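Acetyltransferase (Vibrio fischeri, PDB 3JVN) probably transfers an acyl group, most likely acetyl from acetyl-coenzyme A as in other GNAT-family enzymes, to an acceptor that is not identified. Local coordinates at residues P3-A8 and V58-M63; V66-F70 and Y95-Y100; G69-G73 and L109-I113. The contacts are given in a common frame with arbitrary orientation. Residue numbers count along the deposited sequence, not the author numbering.

Contact 1 (P3-A8 and V58-M63); sequences PVIRRA and VYVAEM. With SO4 (sulfate ion), chain B.
Arg6, Glu62 and Val60 bury the most surface here, on one face of an antiparallel strand pair. The axes of segments 4-7 and 58-62 come within 4.6 Å, their N-to-C directions 153° apart. Arg6 and Val60 form a hydrogen-bonded pair: Arg6 N to Val60 O is 3.0 Å and Val60 N to Arg6 O 2.8 Å. Arg6 has chi1 p, chi2 t and chi3 near -91°; this lays its guanidinium over Val60, with Val60 CG2 under one face, and brings Arg6 NH2 to 2.7 Å from Glu62 OE2. That salt bridge has weak hydrogen-bond geometry; Arg6 NH1 forms a second one with Asp12. Val4 and Glu62 are the next hydrogen-bonded pair, with Val4 N to Glu62 O 2.7 Å and Glu62 N to Val4 O 2.8 Å. The pairing joins the first strand of the GNAT sheet, outermost within this chain, to the second. Ile5-Ala61 (CA atoms 4.5 Å apart) and Arg7-Tyr59 are the non-hydrogen-bonded pairs. Ile5 and Ala61 point to the other face, where helix 105-118 lies. Past the strand end, Ala8 N donates to Val58 O at 2.8 Å. The Arg7 N-H, pointing away from strand 58-62, hydrogen-bonds sulfate O1, with Arg7 N to O1 2.8 Å.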
loop_
_atom_site.group_PDB
_atom_site.type_symbol
_atom_site.label_atom_id
_atom_site.label_comp_id
_atom_site.label_asym_id
_atom_site.label_seq_id
_atom_site.Cartn_x
_atom_site.Cartn_y
_atom_site.Cartn_z
ATOM N N PRO A 3 -24.768 -20.821 5.957
ATOM C CA PRO A 3 -23.686 -20.755 6.974
ATOM C C PRO A 3 -23.672 -19.400 7.682
ATOM O O PRO A 3 -23.742 -18.357 7.035
ATOM C CB PRO A 3 -22.371 -20.981 6.238
ATOM C CG PRO A 3 -22.840 -21.731 4.982
ATOM C CD PRO A 3 -24.191 -21.090 4.627
ATOM N N VAL A 4 -23.566 -19.423 9.008
ATOM C CA VAL A 4 -23.537 -18.197 9.817
ATOM C C VAL A 4 -22.116 -17.616 9.975
ATOM O O VAL A 4 -21.233 -18.262 10.549
ATOM C CB VAL A 4 -24.107 -18.457 11.240
ATOM C CG1 VAL A 4 -24.195 -17.149 12.026
ATOM C CG2 VAL A 4 -25.466 -19.127 11.139
ATOM N N ILE A 5 -21.894 -16.398 9.486
ATOM C CA ILE A 5 -20.581 -15.773 9.607
ATOM C C ILE A 5 -20.505 -14.926 10.874
ATOM O O ILE A 5 -21.393 -14.114 11.150
ATOM C CB ILE A 5 -20.250 -14.886 8.377
ATOM C CG1 ILE A 5 -19.994 -15.758 7.147
ATOM C CG2 ILE A 5 -19.008 -14.051 8.654
ATOM C CD1 ILE A 5 -21.203 -16.509 6.663
ATOM N N ARG A 6 -19.442 -15.127 11.647
ATOM C CA ARG A 6 -19.256 -14.392 12.894
ATOM C C ARG A 6 -17.799 -14.179 13.269
ATOM O O ARG A 6 -16.902 -14.819 12.724
ATOM C CB ARG A 6 -19.957 -15.118 14.045
ATOM C CG ARG A 6 -19.772 -16.623 14.042
ATOM C CD ARG A 6 -20.117 -17.254 15.397
ATOM N NE ARG A 6 -18.935 -17.336 16.256
ATOM C CZ ARG A 6 -18.290 -18.466 16.556
ATOM N NH1 ARG A 6 -17.217 -18.432 17.334
ATOM N NH2 ARG A 6 -18.731 -19.631 16.105
ATOM N N ARG A 7 -17.566 -13.258 14.197
ATOM C CA ARG A 7 -16.214 -12.991 14.655
ATOM C C ARG A 7 -15.817 -14.181 15.524
ATOM O O ARG A 7 -16.606 -14.661 16.341
ATOM C CB ARG A 7 -16.161 -11.710 15.486
ATOM C CG ARG A 7 -16.841 -11.835 16.823
ATOM C CD ARG A 7 -16.388 -10.763 17.784
ATOM N NE ARG A 7 -17.317 -9.640 17.872
ATOM C CZ ARG A 7 -17.512 -8.737 16.917
ATOM N NH1 ARG A 7 -18.380 -7.754 17.109
ATOM N NH2 ARG A 7 -16.839 -8.811 15.775
ATOM N N ALA A 8 -14.596 -14.665 15.330
ATOM C CA ALA A 8 -14.081 -15.799 16.086
ATOM C C ALA A 8 -13.980 -15.494 17.577
ATOM O O ALA A 8 -14.079 -14.347 18.011
ATOM C CB ALA A 8 -12.722 -16.199 15.547
ATOM N N VAL A 58 -10.556 -12.060 12.661
ATOM C CA VAL A 58 -10.718 -13.445 12.280
ATOM C C VAL A 58 -12.195 -13.795 12.304
ATOM O O VAL A 58 -12.820 -13.793 13.352
ATOM C CB VAL A 58 -9.908 -14.405 13.199
ATOM C CG1 VAL A 58 -10.109 -14.036 14.655
ATOM C CG2 VAL A 58 -10.339 -15.825 12.946
ATOM N N TYR A 59 -12.763 -14.060 11.133
ATOM C CA TYR A 59 -14.163 -14.436 11.076
ATOM C C TYR A 59 -14.274 -15.892 10.670
ATOM O O TYR A 59 -13.421 -16.406 9.945
ATOM C CB TYR A 59 -14.911 -13.550 10.091
ATOM C CG TYR A 59 -14.877 -12.102 10.486
ATOM C CD1 TYR A 59 -15.698 -11.616 11.512
ATOM C CD2 TYR A 59 -14.031 -11.213 9.841
ATOM C CE1 TYR A 59 -15.664 -10.274 11.878
ATOM C CE2 TYR A 59 -13.996 -9.878 10.198
ATOM C CZ TYR A 59 -14.811 -9.410 11.205
ATOM O OH TYR A 59 -14.787 -8.075 11.532
ATOM N N VAL A 60 -15.318 -16.554 11.160
ATOM C CA VAL A 60 -15.559 -17.958 10.847
ATOM C C VAL A 60 -16.965 -18.188 10.287
ATOM O O VAL A 60 -17.892 -17.419 10.558
ATOM C CB VAL A 60 -15.369 -18.869 12.107
ATOM C CG1 VAL A 60 -13.891 -18.950 12.485
ATOM C CG2 VAL A 60 -16.195 -18.331 13.276
ATOM N N ALA A 61 -17.101 -19.244 9.489
ATOM C CA ALA A 61 -18.376 -19.635 8.899
ATOM C C ALA A 61 -18.833 -20.875 9.675
ATOM O O ALA A 61 -18.159 -21.907 9.652
ATOM C CB ALA A 61 -18.194 -19.969 7.425
ATOM N N GLU A 62 -19.961 -20.770 10.374
ATOM C CA GLU A 62 -20.482 -21.884 11.164
ATOM C C GLU A 62 -21.741 -22.422 10.496
ATOM O O GLU A 62 -22.709 -21.689 10.297
ATOM C CB GLU A 62 -20.800 -21.408 12.596
ATOM C CG GLU A 62 -20.337 -22.348 13.722
ATOM C CD GLU A 62 -20.501 -21.738 15.115
ATOM O OE1 GLU A 62 -20.026 -22.350 16.098
ATOM O OE2 GLU A 62 -21.108 -20.651 15.233
HETATM N N MSE A 63 -21.723 -23.701 10.138
HETATM C CA MSE A 63 -22.879 -24.308 9.494
HETATM C C MSE A 63 -23.916 -24.711 10.539
HETATM O O MSE A 63 -24.880 -23.982 10.783
HETATM C CB MSE A 63 -22.459 -25.529 8.671
HETATM C CG MSE A 63 -23.604 -26.177 7.899
HETATM SE SE MSE A 63 -24.570 -24.916 6.778
HETATM C CE MSE A 63 -23.693 -25.256 5.079
HETATM S S SO4 B . -20.270 -10.493 14.001
HETATM O O1 SO4 B . -19.480 -11.311 14.949
HETATM O O2 SO4 B . -19.800 -9.097 14.054
HETATM O O3 SO4 B . -21.690 -10.532 14.397
HETATM O O4 SO4 B . -20.124 -11.027 12.626
#

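Contact 2 (V66-F70 and Y95-Y100); sequences VIIGF and YIEKEY
This is the open end of the antiparallel hairpin formed by strands 67-79 and 86-96, two inner strands of the GNAT sheet. Phe70 and Tyr95 are a hydrogen-bonded pair: Phe70 N to Tyr95 O is 3.2 Å and Tyr95 N to Phe70 O 3.1 Å. Gly69 and Ile96 follow as a non-hydrogen-bonded pair, CA atoms 4.5 Å apart. A CB on Gly69 would sit tightly against Tyr95 O. Glu97 N donates to Ile68 O at 3.2 Å and ends the ladder. Ile68 (psi 8°) and Gly69 (phi 180°) both face Ala61, a classic beta bulge. Ile68 CB points toward 95-100. Beyond Glu97 the chain makes a type I turn, with Tyr100 N hydrogen-bonded to Glu97 O at 2.7 Å. The turn sets the Tyr100 ring over Ile68, whose CG2 makes a CH-pi contact 3.6 Å from the ring centroid. Phe70 has chi1 p, so its ring lies across the neighbouring strand: Phe70 CE1 is 3.4 Å from Tyr95 CB, and Tyr95 N lies over the ring face. Tyr95 has chi1 t, and its hydroxyl reaches Glu26. Helix 13-30 packs on the Phe70 and Tyr95 face, through Leu19 and Leu23, while strand 56-62 flanks 67-70 on its other edge.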
loop_
_atom_site.group_PDB
_atom_site.type_symbol
_atom_site.label_atom_id
_atom_site.label_comp_id
_atom_site.label_asym_id
_atom_site.label_seq_id
_atom_site.Cartn_x
_atom_site.Cartn_y
_atom_site.Cartn_z
ATOM N N VAL A 66 -20.516 -26.551 13.791
ATOM C CA VAL A 66 -19.128 -26.791 13.430
ATOM C C VAL A 66 -18.614 -25.688 12.490
ATOM O O VAL A 66 -19.321 -25.234 11.589
ATOM C CB VAL A 66 -18.974 -28.190 12.760
ATOM C CG1 VAL A 66 -19.920 -28.311 11.572
ATOM C CG2 VAL A 66 -17.533 -28.415 12.316
ATOM N N ILE A 67 -17.382 -25.251 12.722
ATOM C CA ILE A 67 -16.771 -24.213 11.905
ATOM C C ILE A 67 -16.250 -24.828 10.612
ATOM O O ILE A 67 -15.313 -25.633 10.632
ATOM C CB ILE A 67 -15.605 -23.547 12.652
ATOM C CG1 ILE A 67 -16.112 -22.995 13.985
ATOM C CG2 ILE A 67 -15.000 -22.455 11.794
ATOM C CD1 ILE A 67 -15.033 -22.492 14.906
ATOM N N ILE A 68 -16.862 -24.460 9.488
ATOM C CA ILE A 68 -16.451 -24.997 8.197
ATOM C C ILE A 68 -15.605 -24.025 7.385
ATOM O O ILE A 68 -15.296 -24.276 6.217
ATOM C CB ILE A 68 -17.685 -25.457 7.352
ATOM C CG1 ILE A 68 -18.796 -24.388 7.371
ATOM C CG2 ILE A 68 -18.210 -26.790 7.879
ATOM C CD1 ILE A 68 -18.565 -23.232 6.424
ATOM N N GLY A 69 -15.215 -22.919 8.010
ATOM C CA GLY A 69 -14.397 -21.948 7.313
ATOM C C GLY A 69 -14.030 -20.738 8.148
ATOM O O GLY A 69 -14.656 -20.456 9.165
ATOM N N PHE A 70 -12.994 -20.027 7.721
ATOM C CA PHE A 70 -12.549 -18.828 8.414
ATOM C C PHE A 70 -11.747 -17.952 7.448
ATOM O O PHE A 70 -11.331 -18.394 6.375
ATOM C CB PHE A 70 -11.687 -19.188 9.639
ATOM C CG PHE A 70 -10.337 -19.748 9.289
ATOM C CD1 PHE A 70 -10.193 -21.081 8.898
ATOM C CD2 PHE A 70 -9.218 -18.923 9.277
ATOM C CE1 PHE A 70 -8.949 -21.577 8.491
ATOM C CE2 PHE A 70 -7.978 -19.407 8.873
ATOM C CZ PHE A 70 -7.843 -20.731 8.480
ATOM N N TYR A 95 -9.691 -20.213 4.513
ATOM C CA TYR A 95 -9.815 -21.647 4.271
ATOM C C TYR A 95 -11.236 -22.167 4.364
ATOM O O TYR A 95 -12.010 -21.729 5.215
ATOM C CB TYR A 95 -8.925 -22.435 5.242
ATOM C CG TYR A 95 -9.073 -23.939 5.109
ATOM C CD1 TYR A 95 -9.977 -24.647 5.906
ATOM C CD2 TYR A 95 -8.339 -24.649 4.162
ATOM C CE1 TYR A 95 -10.141 -26.022 5.759
ATOM C CE2 TYR A 95 -8.499 -26.025 4.008
ATOM C CZ TYR A 95 -9.398 -26.705 4.808
ATOM O OH TYR A 95 -9.558 -28.065 4.656
ATOM N N ILE A 96 -11.570 -23.107 3.480
ATOM C CA ILE A 96 -12.894 -23.719 3.468
ATOM C C ILE A 96 -12.753 -25.233 3.350
ATOM O O ILE A 96 -11.933 -25.733 2.583
ATOM C CB ILE A 96 -13.767 -23.235 2.276
ATOM C CG1 ILE A 96 -13.675 -21.714 2.119
ATOM C CG2 ILE A 96 -15.219 -23.633 2.511
ATOM C CD1 ILE A 96 -12.592 -21.269 1.140
ATOM N N GLU A 97 -13.546 -25.963 4.123
ATOM C CA GLU A 97 -13.504 -27.414 4.077
ATOM C C GLU A 97 -13.780 -27.828 2.649
ATOM O O GLU A 97 -14.673 -27.271 2.005
ATOM C CB GLU A 97 -14.567 -27.995 4.994
ATOM C CG GLU A 97 -14.337 -27.682 6.456
ATOM C CD GLU A 97 -13.194 -28.483 7.044
ATOM O OE1 GLU A 97 -13.083 -28.526 8.289
ATOM O OE2 GLU A 97 -12.402 -29.060 6.263
ATOM N N LYS A 98 -13.014 -28.803 2.159
ATOM C CA LYS A 98 -13.154 -29.295 0.787
ATOM C C LYS A 98 -14.587 -29.770 0.533
ATOM O O LYS A 98 -15.040 -29.850 -0.608
ATOM C CB LYS A 98 -12.147 -30.433 0.526
ATOM C CG LYS A 98 -10.667 -30.009 0.688
ATOM C CD LYS A 98 -9.663 -30.950 -0.021
ATOM C CE LYS A 98 -9.833 -30.922 -1.559
ATOM N NZ LYS A 98 -8.892 -31.797 -2.367
ATOM N N GLU A 99 -15.309 -30.045 1.614
ATOM C CA GLU A 99 -16.684 -30.506 1.519
ATOM C C GLU A 99 -17.676 -29.343 1.409
ATOM O O GLU A 99 -18.840 -29.542 1.056
ATOM C CB GLU A 99 -17.011 -31.352 2.746
ATOM C CG GLU A 99 -18.361 -32.028 2.699
ATOM C CD GLU A 99 -18.821 -32.464 4.066
ATOM O OE1 GLU A 99 -18.087 -33.244 4.710
ATOM O OE2 GLU A 99 -19.906 -32.019 4.494
ATOM N N TYR A 100 -17.214 -28.131 1.703
ATOM C CA TYR A 100 -18.087 -26.963 1.647
ATOM C C TYR A 100 -17.718 -25.891 0.619
ATOM O O TYR A 100 -18.307 -24.803 0.608
ATOM C CB TYR A 100 -18.179 -26.336 3.037
ATOM C CG TYR A 100 -19.026 -27.139 3.995
ATOM C CD1 TYR A 100 -20.366 -26.820 4.204
ATOM C CD2 TYR A 100 -18.496 -28.239 4.673
ATOM C CE1 TYR A 100 -21.161 -27.577 5.065
ATOM C CE2 TYR A 100 -19.282 -29.004 5.534
ATOM C CZ TYR A 100 -20.614 -28.663 5.723
ATOM O OH TYR A 100 -21.399 -29.412 6.567
#

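Contact 3 (G69-G73 and L109-I113); sequences GFITG and LMMRI. With SO4 (sulfate ion), chain B.
Leu109 opens the helical segment with its CB toward strand 69-73. With chi1 m and chi2 t, it reaches obliquely toward the Gly69 end of the strand: Leu109 CD1 lies 3.8 Å from Phe70 O and 4.3 Å from Gly69 C. Leu109 CB also meets Ile71 CG2 at 3.9 Å. Met110, a selenomethionine, starts away from the strand, yet its SE curls back to 3.7 Å from Ile71 CD1. The helix packs on one face of the GNAT sheet; the axes of segments 109-113 and 69-73 approach to 8.7 Å and cross at -35°. Ile71 is the one large side chain that the strand puts into this interface. With chi1 and chi2 both t, it reaches in among Leu109, Met110 and Ile113. Phe70 and Thr72 point to the opposite face, where helix 13-30 covers Phe70. Arg112 starts toward the strand, but its end leads away and hydrogen-bonds the sulfate, Arg112 NE to sulfate O4 at 2.9 Å and Arg112 NH2 to sulfate O2 at 2.6 Å. Ile113 has its N hydrogen-bonded to Leu109 O at 3.1 Å. Ile113 CG2 is 3.7 Å from Ile71 CD1. Ile113 CD1 stands 3.6 Å from Gly73 CA, where a CB would clash.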
loop_
_atom_site.group_PDB
_atom_site.type_symbol
_atom_site.label_atom_id
_atom_site.label_comp_id
_atom_site.label_asym_id
_atom_site.label_seq_id
_atom_site.Cartn_x
_atom_site.Cartn_y
_atom_site.Cartn_z
ATOM N N GLY A 69 -15.215 -22.919 8.010
ATOM C CA GLY A 69 -14.397 -21.948 7.313
ATOM C C GLY A 69 -14.030 -20.738 8.148
ATOM O O GLY A 69 -14.656 -20.456 9.165
ATOM N N PHE A 70 -12.994 -20.027 7.721
ATOM C CA PHE A 70 -12.549 -18.828 8.414
ATOM C C PHE A 70 -11.747 -17.952 7.448
ATOM O O PHE A 70 -11.331 -18.394 6.375
ATOM C CB PHE A 70 -11.687 -19.188 9.639
ATOM C CG PHE A 70 -10.337 -19.748 9.289
ATOM C CD1 PHE A 70 -10.193 -21.081 8.898
ATOM C CD2 PHE A 70 -9.218 -18.923 9.277
ATOM C CE1 PHE A 70 -8.949 -21.577 8.491
ATOM C CE2 PHE A 70 -7.978 -19.407 8.873
ATOM C CZ PHE A 70 -7.843 -20.731 8.480
ATOM N N ILE A 71 -11.560 -16.697 7.830
ATOM C CA ILE A 71 -10.799 -15.755 7.030
ATOM C C ILE A 71 -10.032 -14.944 8.059
ATOM O O ILE A 71 -10.500 -14.772 9.185
ATOM C CB ILE A 71 -11.719 -14.847 6.141
ATOM C CG1 ILE A 71 -10.842 -13.941 5.253
ATOM C CG2 ILE A 71 -12.692 -14.066 7.007
ATOM C CD1 ILE A 71 -11.614 -13.180 4.196
ATOM N N THR A 72 -8.852 -14.463 7.675
ATOM C CA THR A 72 -7.999 -13.719 8.591
ATOM C C THR A 72 -7.420 -12.457 7.962
ATOM O O THR A 72 -6.927 -12.506 6.837
ATOM C CB THR A 72 -6.856 -14.659 9.117
ATOM O OG1 THR A 72 -6.565 -14.362 10.492
ATOM C CG2 THR A 72 -5.602 -14.494 8.293
ATOM N N GLY A 73 -7.471 -11.334 8.683
ATOM C CA GLY A 73 -6.938 -10.085 8.154
ATOM C C GLY A 73 -6.462 -9.134 9.244
ATOM O O GLY A 73 -6.887 -9.264 10.395
ATOM N N LEU A 109 -17.414 -14.563 3.531
ATOM C CA LEU A 109 -16.311 -14.314 4.460
ATOM C C LEU A 109 -15.578 -13.047 4.008
ATOM O O LEU A 109 -15.255 -12.183 4.818
ATOM C CB LEU A 109 -15.342 -15.501 4.486
ATOM C CG LEU A 109 -15.797 -16.769 5.214
ATOM C CD1 LEU A 109 -14.802 -17.884 4.962
ATOM C CD2 LEU A 109 -15.922 -16.502 6.700
HETATM N N MSE A 110 -15.319 -12.943 2.709
HETATM C CA MSE A 110 -14.659 -11.770 2.151
HETATM C C MSE A 110 -15.586 -10.576 2.333
HETATM O O MSE A 110 -15.142 -9.435 2.456
HETATM C CB MSE A 110 -14.391 -11.962 0.655
HETATM C CG MSE A 110 -13.111 -12.733 0.312
HETATM SE SE MSE A 110 -11.482 -11.734 0.768
HETATM C CE MSE A 110 -12.151 -9.943 0.387
HETATM N N MSE A 111 -16.885 -10.864 2.331
HETATM C CA MSE A 111 -17.924 -9.852 2.480
HETATM C C MSE A 111 -17.902 -9.270 3.887
HETATM O O MSE A 111 -18.074 -8.064 4.087
HETATM C CB MSE A 111 -19.297 -10.476 2.212
HETATM C CG MSE A 111 -20.185 -9.676 1.258
HETATM SE SE MSE A 111 -19.502 -9.637 -0.570
HETATM C CE MSE A 111 -18.443 -8.013 -0.473
ATOM N N ARG A 112 -17.703 -10.148 4.863
ATOM C CA ARG A 112 -17.663 -9.738 6.255
ATOM C C ARG A 112 -16.426 -8.877 6.542
ATOM O O ARG A 112 -16.546 -7.745 7.012
ATOM C CB ARG A 112 -17.654 -10.971 7.164
ATOM C CG ARG A 112 -17.692 -10.642 8.648
ATOM C CD ARG A 112 -19.043 -10.056 9.059
ATOM N NE ARG A 112 -19.048 -9.548 10.431
ATOM C CZ ARG A 112 -18.267 -8.557 10.865
ATOM N NH1 ARG A 112 -17.412 -7.958 10.038
ATOM N NH2 ARG A 112 -18.343 -8.161 12.127
ATOM N N ILE A 113 -15.239 -9.401 6.247
ATOM C CA ILE A 113 -14.028 -8.645 6.521
ATOM C C ILE A 113 -14.019 -7.252 5.882
ATOM O O ILE A 113 -13.498 -6.298 6.476
ATOM C CB ILE A 113 -12.750 -9.436 6.116
ATOM C CG1 ILE A 113 -11.511 -8.673 6.612
ATOM C CG2 ILE A 113 -12.703 -9.669 4.611
ATOM C CD1 ILE A 113 -10.244 -9.522 6.731
HETATM S S SO4 B . -20.270 -10.493 14.001
HETATM O O1 SO4 B . -19.480 -11.311 14.949
HETATM O O2 SO4 B . -19.800 -9.097 14.054
HETATM O O3 SO4 B . -21.690 -10.532 14.397
HETATM O O4 SO4 B . -20.124 -11.027 12.626
#

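Contacts 1 and 2 join successive strands of one sheet, and strand 56-62 pairs with 67-79 between them: Ala61 N lies 2.7 Å from Gly69 O, and Tyr59 O 2.8 Å from Ile71 N. Both rest on backbone hydrogen bonds. Contact 1 is partly buried and adds a salt bridge between two partly exposed residues. Contact 2 is buried and adds a CH-pi contact and the packing of Phe70 on Tyr95. Contact 3 lies nearest the chain centre and is apolar, joining sheet to helix through side chains. Contacts 2 and 3 share Gly69 and Phe70 of strand 67-79. Contacts 1 and 3 meet at the sulfate, probably from the crystallisation liquor, held by Arg7 N and Arg112.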